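Local coordinates for protein Sodium/sialic acid symporter SiaT (Proteus mirabilis, PDB 5NV9) that couples inward movement of sodium ions to uptake of the sialic acid N-acetylneuraminic acid across the inner membrane, using the LeuT fold, at residues W48-S53 and I179-V183; A56-S61 and A339-S343; G416-L421 and G465-V470; K429-S435 and A477-A483. All blocks are in the same frame, centred on the assembly; numbering follows the deposited sequence.

Contact 1: residues W48-S53 and I179-V183; sequences WAAGVS and IWTDV. With NA (sodium ion), chain C.
Ser53 and Asp182 make the polar link between these two transmembrane helix segments, whose axes cross at 72°. The hydroxyl donates to the carboxylate, Ser53 OG to Asp182 OD2 2.7 Å, using the anti lone pair of OD2. Both carboxylate oxygens grip the same sodium ion, with OD2 at 2.3 Å, so OD2 serves metal and hydroxyl together. Ser342 O and the hydroxyls of Ser345 and Ser346 complete the metal shell, while Arg260 NE hydrogen-bonds to Ser53 OG and Arg260 NH2 makes a weak hydrogen bond to Asp182 OD2.

Aromatic contacts occupy the other end. Trp48 and Trp180 form an offset edge-to-face pair, the edge of Trp180 toward the face of Trp48, planes at 70° and Trp48 CH2 3.8 Å from Trp180 CZ3. Placed between its own N and carbonyl carbon (chi1 74°), the Trp48 indole reaches this partner. Ala49 CB makes a CH-pi contact over the face of Trp180, 3.9 Å from the six-ring centroid.

Val183 packs between the two ends, CG1 obliquely against Trp48 CZ3 (3.7 Å) and CG2 by Ala49 O and CB. Second-shell Ser53 adds to the two sodium bonds, consistent with a carboxylate fixed in rotation at Na3, whose charge Arg260 would partly offset.

Contact 2: residues A56-S61 and A339-S343; sequences ATTLSS and AAQSS. With NA (sodium ion), chain B; NA (sodium ion), chain C; SLB (N-acetyl-beta-neuraminic acid), chain D.
Ala339 meets the unwound end of helix 47-58 through its carbonyl, which binds a sodium ion at 2.3 Å and also receives a CA-H contact from Ser60, CA to Ala339 O 3.3 Å. Its methyl rests against the Ser60 carbonyl group. Ala340 follows alongside Ser61.

Ser342 serves two ions. Its OG binds the first sodium at 2.4 Å and hydrogen-bonds to Ala338 O; its carbonyl O binds the second sodium, which Asp182 also holds. Chi1 of 50° folds the hydroxyl between the backbone N and carbonyl carbon, turned to the ion. The Ser342 and Ala56 CB atoms pack 3.7 Å apart.

Ser343 OG, too, binds the first sodium and donates to Thr57 O at 2.8 Å, arriving from above the carbonyl plane, 50° out of it. Ala56 O and Leu59 O complete a shell of five oxygens, three of them carbonyls and two hydroxyls, so neutral dipoles provide this coordination.

The helix break that presents Leu59 O also brings the next residue to the substrate: Ser60 N donates almost straight to O1A of the sialic acid, 174° at hydrogen, and Ser60 OG donates to O1B at 2.8 Å. Thr58 OG1 pairs with substrate O8 at 2.7 Å, and Arg135 is among the other residues bonded to the sugar. Sodium and sugar acid thus share the end of helix 47-58 and the break that follows it, with the ion in the Na2 site conserved in the sodium:solute symporter family, in a protein of the LeuT fold.

Contact 3: residues G416-L421 and G465-V470; sequences GPMTGL and GSMSVV
Gly416 and Gly465 bring the flat groups of this contact together: neither segment has an aromatic ring, and it is their peptide planes that meet. The Gly416-Pro417 peptide lies nearly parallel to that of Gly465-Ser466, one face on the other, with Gly416 C 3.6 Å from Gly465 C. At the rim the pyrrolidine ring of Pro417 approaches Val469 through CB, CB to CG2 4.1 Å, while helix 118-151 supplies Phe123 as another neighbour of the proline.

Gly416 and Gly420 form a GxxxG motif, and the axes of the two short segments approach to 6.8 Å with a crossing angle of -42°, as in right-handed glycine-mediated packing of membrane helices. The bare CA of Gly420 lets Val469 and Ser466 O come directly against the backbone, the latter 3.6 Å from Gly420 CA.

Val469 straddles the groove. Its CG1 lies anti to the backbone N (chi1 178°) and meets Leu421 CD2 at 3.9 Å, while CG2 turns to Pro417. The contact joins helices 415-427 and 459-475, away from the substrate and sodium sites. Ser466 CA approaches the Gly416 carbonyl in a CA-H contact, and Ser466 OG stands 3.1 Å from the same Gly416 O, with Gly462 O as a competing acceptor.

Contact 4: residues K429-S435 and A477-A483; sequences KRANAGS and APLFAPA. With LMT (dodecyl-beta-D-maltoside), chain E.
Asn432 carries the polar side of this contact, tying the start of one helix to the chain beyond another. Its ND2 donates to Ala477 O at 2.8 Å, with 150° at the hydrogen and the acceptor near the amide plane. The opposite end of the amide caps the helix: Ser435 N donates to Asn432 OD1 at 3.0 Å, nearly in line with that C=O bond, and Asn432 N returns a bond to Ser435 OG. This reciprocal pair is a capping box. With chi1 49° the amide lies between the backbone N and carbonyl carbon, where one group can cap the helix and reach across. A water donates to Arg430 O and accepts weak bonds from Asn432 ND2 and Ala483 N.

Nonpolar contacts centre on Phe480. Gly434 CA sits over one ring face, 3.8 Å from the centroid and 8° off its normal, a CH-pi contact; Leu479 CB borders the opposite face. The detergent dodecyl maltoside lies beside the same ring, C1 3.4 Å from Phe480 CE1.

Methyl groups meet backbone carbonyl oxygens, Ala483 CB against Ala431 O (3.1 Å) and Lys429 O, Ala477 CB against Arg430 O.

On the cytoplasmic side, the tail following helix 459-475 is thereby laid over the N terminus of helix 433-452; Ser435 OG is hydrogen-bonded to Gly473 O of helix 459-475, and Arg115 reaches Ala431 O.

From the N terminus, helix 47-58 takes part first, in both contact 1 and contact 2. Contact 1 closes its loop by joining 48-53 to helix 155-203; contact 2 opens inside that loop and closes much later, on helix 328-361, so the two cross. They touch each other and share one sodium ion, tying three transmembrane helices together at the ion sites. Contacts 3 and 4 both open after contacts 1 and 2 have closed, and cross each other. Contact 3 joins helices 415-427 and 459-475; contact 4 starts within its loop, at helix 433-452, and ends on the tail beyond. Their centres lie about 16 Å apart, whereas contact 3 is about 26 Å from contact 2, centre to centre.

Contact 1: residues W48-S53 and I179-V183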
# COMPACT_ATOMS: atom_id res chain seq x y z
N TRP A 48 -2.78 13.61 13.18
CA TRP A 48 -1.39 13.27 12.97
C TRP A 48 -1.19 11.77 12.97
O TRP A 48 -0.46 11.27 12.16
CB TRP A 48 -0.47 13.95 13.97
CG TRP A 48 -0.49 13.39 15.40
CD1 TRP A 48 -1.23 13.84 16.45
CD2 TRP A 48 0.32 12.32 15.90
NE1 TRP A 48 -0.96 13.07 17.59
CE2 TRP A 48 -0.00 12.14 17.27
CE3 TRP A 48 1.30 11.49 15.31
CZ2 TRP A 48 0.60 11.15 18.07
CZ3 TRP A 48 1.90 10.50 16.12
CH2 TRP A 48 1.53 10.34 17.48
N ALA A 49 -1.82 11.05 13.91
CA ALA A 49 -1.66 9.58 13.98
C ALA A 49 -2.25 8.82 12.75
O ALA A 49 -1.63 7.83 12.16
CB ALA A 49 -2.31 9.07 15.26
N ALA A 50 -3.43 9.25 12.36
CA ALA A 50 -4.06 8.71 11.12
C ALA A 50 -3.19 8.99 9.89
O ALA A 50 -3.07 8.16 9.01
CB ALA A 50 -5.46 9.24 10.94
N GLY A 51 -2.53 10.14 9.84
CA GLY A 51 -1.66 10.47 8.70
C GLY A 51 -0.38 9.67 8.61
O GLY A 51 0.04 9.30 7.53
N VAL A 52 0.25 9.40 9.76
CA VAL A 52 1.37 8.45 9.80
C VAL A 52 0.92 7.01 9.42
O VAL A 52 1.67 6.18 8.83
CB VAL A 52 2.09 8.43 11.19
CG1 VAL A 52 3.28 7.47 11.11
CG2 VAL A 52 2.61 9.86 11.54
N SER A 53 -0.26 6.68 9.83
CA SER A 53 -0.83 5.36 9.54
C SER A 53 -1.11 5.18 8.03
O SER A 53 -0.97 4.05 7.51
CB SER A 53 -2.16 5.15 10.33
OG SER A 53 -2.72 3.89 9.98
N ILE A 179 -3.72 1.33 13.81
CA ILE A 179 -3.21 2.67 13.56
C ILE A 179 -2.02 2.98 14.51
O ILE A 179 -0.96 3.45 14.09
CB ILE A 179 -4.33 3.66 13.72
CG1 ILE A 179 -5.21 3.62 12.47
CG2 ILE A 179 -3.78 5.07 13.99
CD1 ILE A 179 -6.50 4.41 12.63
N TRP A 180 -2.17 2.67 15.77
CA TRP A 180 -1.06 2.99 16.71
C TRP A 180 0.20 2.13 16.53
O TRP A 180 1.30 2.70 16.58
CB TRP A 180 -1.57 3.01 18.11
CG TRP A 180 -2.45 4.19 18.41
CD1 TRP A 180 -3.77 4.13 18.71
CD2 TRP A 180 -2.10 5.59 18.44
NE1 TRP A 180 -4.26 5.38 18.91
CE2 TRP A 180 -3.27 6.30 18.76
CE3 TRP A 180 -0.92 6.30 18.26
CZ2 TRP A 180 -3.30 7.67 18.89
CZ3 TRP A 180 -0.95 7.65 18.39
CH2 TRP A 180 -2.11 8.32 18.72
N THR A 181 0.08 0.83 16.21
CA THR A 181 1.19 0.09 15.64
C THR A 181 1.81 0.67 14.34
O THR A 181 3.05 0.66 14.19
CB THR A 181 0.88 -1.42 15.40
OG1 THR A 181 -0.24 -1.55 14.54
CG2 THR A 181 0.60 -2.14 16.73
N ASP A 182 0.96 1.12 13.41
CA ASP A 182 1.38 1.81 12.20
C ASP A 182 2.22 3.06 12.49
O ASP A 182 3.14 3.33 11.74
CB ASP A 182 0.24 2.29 11.27
CG ASP A 182 -0.40 1.19 10.47
OD1 ASP A 182 0.11 0.06 10.44
OD2 ASP A 182 -1.50 1.46 9.86
N VAL A 183 1.89 3.79 13.55
CA VAL A 183 2.60 5.03 13.90
C VAL A 183 4.01 4.68 14.30
O VAL A 183 4.98 5.33 13.88
CB VAL A 183 1.90 5.82 15.03
CG1 VAL A 183 2.74 6.99 15.56
CG2 VAL A 183 0.53 6.33 14.59
NA NA C . -1.51 -0.81 9.32

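Contact 2: residues A56-S61 and A339-S343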
# COMPACT_ATOMS: atom_id res chain seq x y z
N ALA A 56 2.32 4.55 6.44
CA ALA A 56 2.82 3.19 6.79
C ALA A 56 1.99 2.08 6.13
O ALA A 56 2.52 1.06 5.77
CB ALA A 56 2.88 2.98 8.29
N THR A 57 0.71 2.32 5.94
CA THR A 57 -0.22 1.45 5.17
C THR A 57 0.29 1.36 3.71
O THR A 57 0.42 0.29 3.21
CB THR A 57 -1.69 1.96 5.26
OG1 THR A 57 -2.19 1.84 6.60
CG2 THR A 57 -2.71 1.21 4.28
N THR A 58 0.61 2.49 3.06
CA THR A 58 0.96 2.45 1.61
C THR A 58 2.37 1.95 1.36
O THR A 58 2.62 1.26 0.37
CB THR A 58 0.78 3.82 0.92
OG1 THR A 58 1.58 4.79 1.61
CG2 THR A 58 -0.67 4.28 0.94
N LEU A 59 3.29 2.26 2.27
CA LEU A 59 4.71 1.94 2.10
C LEU A 59 5.04 0.64 2.79
O LEU A 59 5.10 0.59 4.00
CB LEU A 59 5.62 3.02 2.70
CG LEU A 59 7.06 3.03 2.19
CD1 LEU A 59 7.73 4.38 2.44
CD2 LEU A 59 7.87 1.92 2.80
N SER A 60 5.36 -0.36 1.98
CA SER A 60 5.53 -1.74 2.44
C SER A 60 6.95 -2.21 2.14
O SER A 60 7.82 -1.42 1.74
CB SER A 60 4.48 -2.61 1.78
OG SER A 60 4.84 -3.02 0.48
N SER A 61 7.20 -3.49 2.29
CA SER A 61 8.48 -4.05 1.88
C SER A 61 8.75 -3.97 0.40
O SER A 61 9.88 -4.09 -0.03
CB SER A 61 8.55 -5.49 2.36
OG SER A 61 7.54 -6.22 1.70
N ALA A 339 7.82 -2.13 8.00
CA ALA A 339 7.27 -1.78 6.65
C ALA A 339 6.25 -2.81 6.14
O ALA A 339 5.18 -2.46 5.63
CB ALA A 339 8.38 -1.55 5.64
N ALA A 340 6.58 -4.08 6.30
CA ALA A 340 5.71 -5.18 5.91
C ALA A 340 4.40 -5.23 6.74
O ALA A 340 3.28 -5.20 6.19
CB ALA A 340 6.47 -6.44 6.04
N GLN A 341 4.55 -5.28 8.07
CA GLN A 341 3.45 -5.42 9.00
C GLN A 341 2.46 -4.26 9.07
O GLN A 341 1.30 -4.48 9.25
CB GLN A 341 4.00 -5.74 10.38
CG GLN A 341 4.64 -7.13 10.42
CD GLN A 341 5.27 -7.48 11.74
OE1 GLN A 341 5.92 -6.65 12.39
NE2 GLN A 341 5.11 -8.77 12.16
N SER A 342 2.91 -3.02 8.96
CA SER A 342 2.02 -1.96 8.93
C SER A 342 1.10 -2.03 7.67
O SER A 342 0.03 -1.52 7.68
CB SER A 342 2.80 -0.63 8.92
OG SER A 342 3.80 -0.63 7.92
N SER A 343 1.57 -2.62 6.60
CA SER A 343 0.75 -2.76 5.36
C SER A 343 -0.17 -3.97 5.45
O SER A 343 -1.37 -3.89 5.11
CB SER A 343 1.70 -2.86 4.14
OG SER A 343 2.34 -1.59 3.93
NA NA B . 3.82 -0.64 5.53
NA NA C . -1.51 -0.81 9.32
C1 SLB D . 4.40 -0.04 -1.46
C2 SLB D . 3.80 1.04 -2.33
C3 SLB D . 4.08 0.72 -3.78
C4 SLB D . 3.69 1.87 -4.73
C5 SLB D . 4.50 3.08 -4.26
C6 SLB D . 4.19 3.38 -2.78
C7 SLB D . 4.96 4.57 -2.19
C8 SLB D . 4.62 4.79 -0.74
C9 SLB D . 5.26 6.06 -0.20
C10 SLB D . 5.15 4.91 -5.79
C11 SLB D . 4.72 6.27 -6.26
N5 SLB D . 4.21 4.27 -5.08
O1A SLB D . 5.57 0.15 -1.00
O1B SLB D . 3.72 -1.11 -1.27
O2 SLB D . 2.36 1.14 -2.12
O4 SLB D . 4.04 1.56 -6.12
O6 SLB D . 4.49 2.25 -1.97
O7 SLB D . 6.37 4.33 -2.24
O8 SLB D . 3.20 4.85 -0.58
O9 SLB D . 4.74 7.26 -0.84
O10 SLB D . 6.29 4.46 -5.98

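Contact 3: residues G416-L421 and G465-V470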
# COMPACT_ATOMS: atom_id res chain seq x y z
N GLY A 416 -8.08 -0.35 -11.93
CA GLY A 416 -8.46 0.68 -12.87
C GLY A 416 -9.97 0.91 -12.89
O GLY A 416 -10.45 2.02 -12.62
N PRO A 417 -10.75 -0.14 -13.20
CA PRO A 417 -12.22 0.04 -13.24
C PRO A 417 -12.79 0.51 -11.89
O PRO A 417 -13.68 1.35 -11.84
CB PRO A 417 -12.74 -1.35 -13.65
CG PRO A 417 -11.59 -2.04 -14.31
CD PRO A 417 -10.34 -1.48 -13.65
N MSE A 418 -12.25 0.01 -10.76
CA MSE A 418 -12.77 0.45 -9.46
C MSE A 418 -12.59 1.96 -9.30
O MSE A 418 -13.50 2.70 -8.83
CB MSE A 418 -12.06 -0.43 -8.44
CG MSE A 418 -12.29 -0.08 -6.98
SE MSE A 418 -11.08 -1.17 -5.84
CE MSE A 418 -10.68 -2.50 -7.24
N THR A 419 -11.44 2.45 -9.72
CA THR A 419 -11.08 3.85 -9.55
C THR A 419 -11.87 4.74 -10.52
O THR A 419 -12.25 5.88 -10.18
CB THR A 419 -9.58 4.06 -9.84
OG1 THR A 419 -8.77 3.31 -8.91
CG2 THR A 419 -9.22 5.51 -9.79
N GLY A 420 -12.10 4.24 -11.73
CA GLY A 420 -12.93 4.99 -12.69
C GLY A 420 -14.36 5.24 -12.19
O GLY A 420 -14.97 6.29 -12.46
N LEU A 421 -14.93 4.23 -11.53
CA LEU A 421 -16.23 4.34 -10.95
C LEU A 421 -16.34 5.51 -10.01
O LEU A 421 -17.36 6.19 -10.06
CB LEU A 421 -16.66 3.07 -10.25
CG LEU A 421 -17.04 1.87 -11.14
CD1 LEU A 421 -17.08 0.56 -10.35
CD2 LEU A 421 -18.38 2.08 -11.80
N GLY A 465 -8.10 1.30 -17.67
CA GLY A 465 -9.19 0.85 -16.84
C GLY A 465 -10.02 2.02 -16.34
O GLY A 465 -11.24 2.02 -16.47
N SER A 466 -9.36 3.01 -15.77
CA SER A 466 -10.04 4.19 -15.25
C SER A 466 -10.78 4.95 -16.32
O SER A 466 -11.96 5.22 -16.18
CB SER A 466 -9.05 5.13 -14.53
OG SER A 466 -8.76 4.58 -13.25
N MSE A 467 -10.06 5.34 -17.36
CA MSE A 467 -10.64 6.23 -18.39
C MSE A 467 -11.74 5.54 -19.21
O MSE A 467 -12.61 6.21 -19.75
CB MSE A 467 -9.55 6.84 -19.25
CG MSE A 467 -8.69 7.83 -18.48
SE MSE A 467 -9.76 9.21 -17.53
CE MSE A 467 -10.78 9.82 -19.10
N SER A 468 -11.72 4.21 -19.29
CA SER A 468 -12.75 3.45 -19.96
C SER A 468 -14.12 3.57 -19.22
O SER A 468 -15.18 3.70 -19.82
CB SER A 468 -12.39 1.96 -20.02
OG SER A 468 -11.44 1.62 -21.02
N VAL A 469 -14.09 3.49 -17.88
CA VAL A 469 -15.27 3.68 -17.08
C VAL A 469 -15.78 5.12 -17.28
O VAL A 469 -17.00 5.35 -17.52
CB VAL A 469 -15.03 3.33 -15.57
CG1 VAL A 469 -16.28 3.59 -14.77
CG2 VAL A 469 -14.69 1.86 -15.40
N VAL A 470 -14.89 6.10 -17.19
CA VAL A 470 -15.26 7.51 -17.29
C VAL A 470 -15.90 7.79 -18.65
O VAL A 470 -17.00 8.38 -18.75
CB VAL A 470 -14.09 8.46 -16.99
CG1 VAL A 470 -14.44 9.92 -17.31
CG2 VAL A 470 -13.69 8.41 -15.53

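Contact 4: residues K429-S435 and A477-A483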
# COMPACT_ATOMS: atom_id res chain seq x y z
N LYS A 429 -21.95 14.39 -13.25
CA LYS A 429 -23.28 14.42 -12.62
C LYS A 429 -24.32 13.54 -13.34
O LYS A 429 -25.21 12.96 -12.73
CB LYS A 429 -23.79 15.87 -12.54
CG LYS A 429 -25.19 16.00 -11.92
CD LYS A 429 -25.59 17.45 -11.61
CE LYS A 429 -27.09 17.57 -11.24
NZ LYS A 429 -27.35 17.12 -9.85
N ARG A 430 -24.23 13.42 -14.65
CA ARG A 430 -25.27 12.69 -15.38
C ARG A 430 -25.07 11.18 -15.39
O ARG A 430 -25.97 10.45 -15.75
CB ARG A 430 -25.40 13.19 -16.80
CG ARG A 430 -26.30 14.40 -16.86
CD ARG A 430 -25.46 15.66 -16.77
NE ARG A 430 -24.38 15.57 -17.75
CZ ARG A 430 -23.07 15.42 -17.48
NH1 ARG A 430 -22.64 15.41 -16.23
NH2 ARG A 430 -22.18 15.29 -18.50
N ALA A 431 -23.90 10.73 -14.97
CA ALA A 431 -23.66 9.33 -14.96
C ALA A 431 -24.66 8.71 -14.03
O ALA A 431 -25.05 9.34 -13.04
CB ALA A 431 -22.24 9.02 -14.49
N ASN A 432 -25.04 7.45 -14.31
CA ASN A 432 -26.08 6.80 -13.55
C ASN A 432 -25.74 5.33 -13.42
O ASN A 432 -24.72 4.88 -13.93
CB ASN A 432 -27.48 7.05 -14.26
CG ASN A 432 -27.44 6.76 -15.76
OD1 ASN A 432 -26.98 5.69 -16.16
ND2 ASN A 432 -27.97 7.69 -16.60
N ALA A 433 -26.58 4.58 -12.70
CA ALA A 433 -26.31 3.19 -12.43
C ALA A 433 -26.03 2.34 -13.63
O ALA A 433 -25.12 1.49 -13.69
CB ALA A 433 -27.46 2.62 -11.67
N GLY A 434 -26.84 2.53 -14.65
CA GLY A 434 -26.65 1.76 -15.83
C GLY A 434 -25.41 2.15 -16.60
O GLY A 434 -24.73 1.29 -17.06
N SER A 435 -25.13 3.43 -16.74
CA SER A 435 -23.99 3.85 -17.47
C SER A 435 -22.66 3.47 -16.75
O SER A 435 -21.65 3.20 -17.38
CB SER A 435 -24.10 5.34 -17.80
OG SER A 435 -23.51 6.18 -16.83
N ALA A 477 -24.71 7.52 -20.49
CA ALA A 477 -25.64 8.11 -19.48
C ALA A 477 -27.05 8.46 -20.02
O ALA A 477 -28.02 8.16 -19.35
CB ALA A 477 -25.00 9.34 -18.82
N PRO A 478 -27.16 9.09 -21.21
CA PRO A 478 -28.52 9.44 -21.68
C PRO A 478 -29.39 8.27 -22.11
O PRO A 478 -30.61 8.42 -22.32
CB PRO A 478 -28.25 10.35 -22.89
CG PRO A 478 -26.87 10.86 -22.72
CD PRO A 478 -26.11 9.80 -21.98
N LEU A 479 -28.80 7.09 -22.22
CA LEU A 479 -29.57 5.88 -22.53
C LEU A 479 -30.31 5.21 -21.38
O LEU A 479 -31.07 4.26 -21.63
CB LEU A 479 -28.65 4.83 -23.11
CG LEU A 479 -27.81 5.28 -24.29
CD1 LEU A 479 -26.75 4.21 -24.62
CD2 LEU A 479 -28.74 5.56 -25.44
N PHE A 480 -30.04 5.63 -20.15
CA PHE A 480 -30.61 5.05 -18.96
C PHE A 480 -31.38 6.15 -18.19
O PHE A 480 -31.21 7.35 -18.48
CB PHE A 480 -29.53 4.43 -18.03
CG PHE A 480 -28.67 3.39 -18.70
CD1 PHE A 480 -29.12 2.09 -18.84
CD2 PHE A 480 -27.41 3.71 -19.18
CE1 PHE A 480 -28.37 1.16 -19.51
CE2 PHE A 480 -26.64 2.77 -19.83
CZ PHE A 480 -27.13 1.50 -20.02
N ALA A 481 -32.22 5.75 -17.24
CA ALA A 481 -32.96 6.67 -16.37
C ALA A 481 -32.02 7.69 -15.70
O ALA A 481 -30.85 7.35 -15.43
CB ALA A 481 -33.69 5.89 -15.30
N PRO A 482 -32.52 8.92 -15.44
CA PRO A 482 -31.71 10.00 -14.92
C PRO A 482 -30.96 9.67 -13.63
O PRO A 482 -31.42 8.88 -12.81
CB PRO A 482 -32.73 11.13 -14.70
CG PRO A 482 -33.73 10.92 -15.79
CD PRO A 482 -33.87 9.41 -15.82
N ALA A 483 -29.82 10.34 -13.45
CA ALA A 483 -28.88 10.05 -12.32
C ALA A 483 -29.51 10.29 -10.98
O ALA A 483 -30.33 11.18 -10.87
CB ALA A 483 -27.68 10.91 -12.45
C1B LMT E . -36.90 1.69 -18.90
C2B LMT E . -38.02 1.05 -18.09
C3B LMT E . -39.10 0.58 -19.04
C4B LMT E . -39.64 1.79 -19.78
C5B LMT E . -38.49 2.62 -20.39
C6B LMT E . -39.00 3.95 -20.92
O1B LMT E . -36.55 0.78 -19.92
O2B LMT E . -37.51 -0.05 -17.32
O3B LMT E . -40.18 -0.07 -18.37
O4' LMT E . -40.59 1.31 -20.76
O5B LMT E . -37.39 2.87 -19.51
O6B LMT E . -39.92 3.55 -21.93
C1' LMT E . -32.43 0.23 -20.69
C2' LMT E . -33.02 1.64 -20.86
C3' LMT E . -34.31 1.86 -20.12
C4' LMT E . -35.24 0.70 -20.43
C5' LMT E . -34.54 -0.50 -19.85
C6' LMT E . -35.08 -1.86 -20.02
O1' LMT E . -31.66 -0.29 -21.75
O2' LMT E . -32.22 2.67 -20.29
O3' LMT E . -34.73 3.17 -20.48
O5' LMT E . -33.45 -0.75 -20.69
O6' LMT E . -33.90 -2.62 -20.43
C1 LMT E . -30.54 0.49 -22.06
C2 LMT E . -30.44 0.63 -23.55
C3 LMT E . -29.05 1.20 -23.80
C4 LMT E . -27.95 0.19 -23.57
C5 LMT E . -26.66 0.75 -24.12
C6 LMT E . -25.61 -0.31 -24.33
C7 LMT E . -24.69 0.21 -25.44
C8 LMT E . -23.71 -0.85 -25.93
C9 LMT E . -22.50 -0.97 -25.00
C10 LMT E . -22.10 -2.42 -24.77
C11 LMT E . -20.58 -2.56 -24.78
C12 LMT E . -20.12 -3.42 -23.63
O HOH W 1 -28.50 11.00 -16.17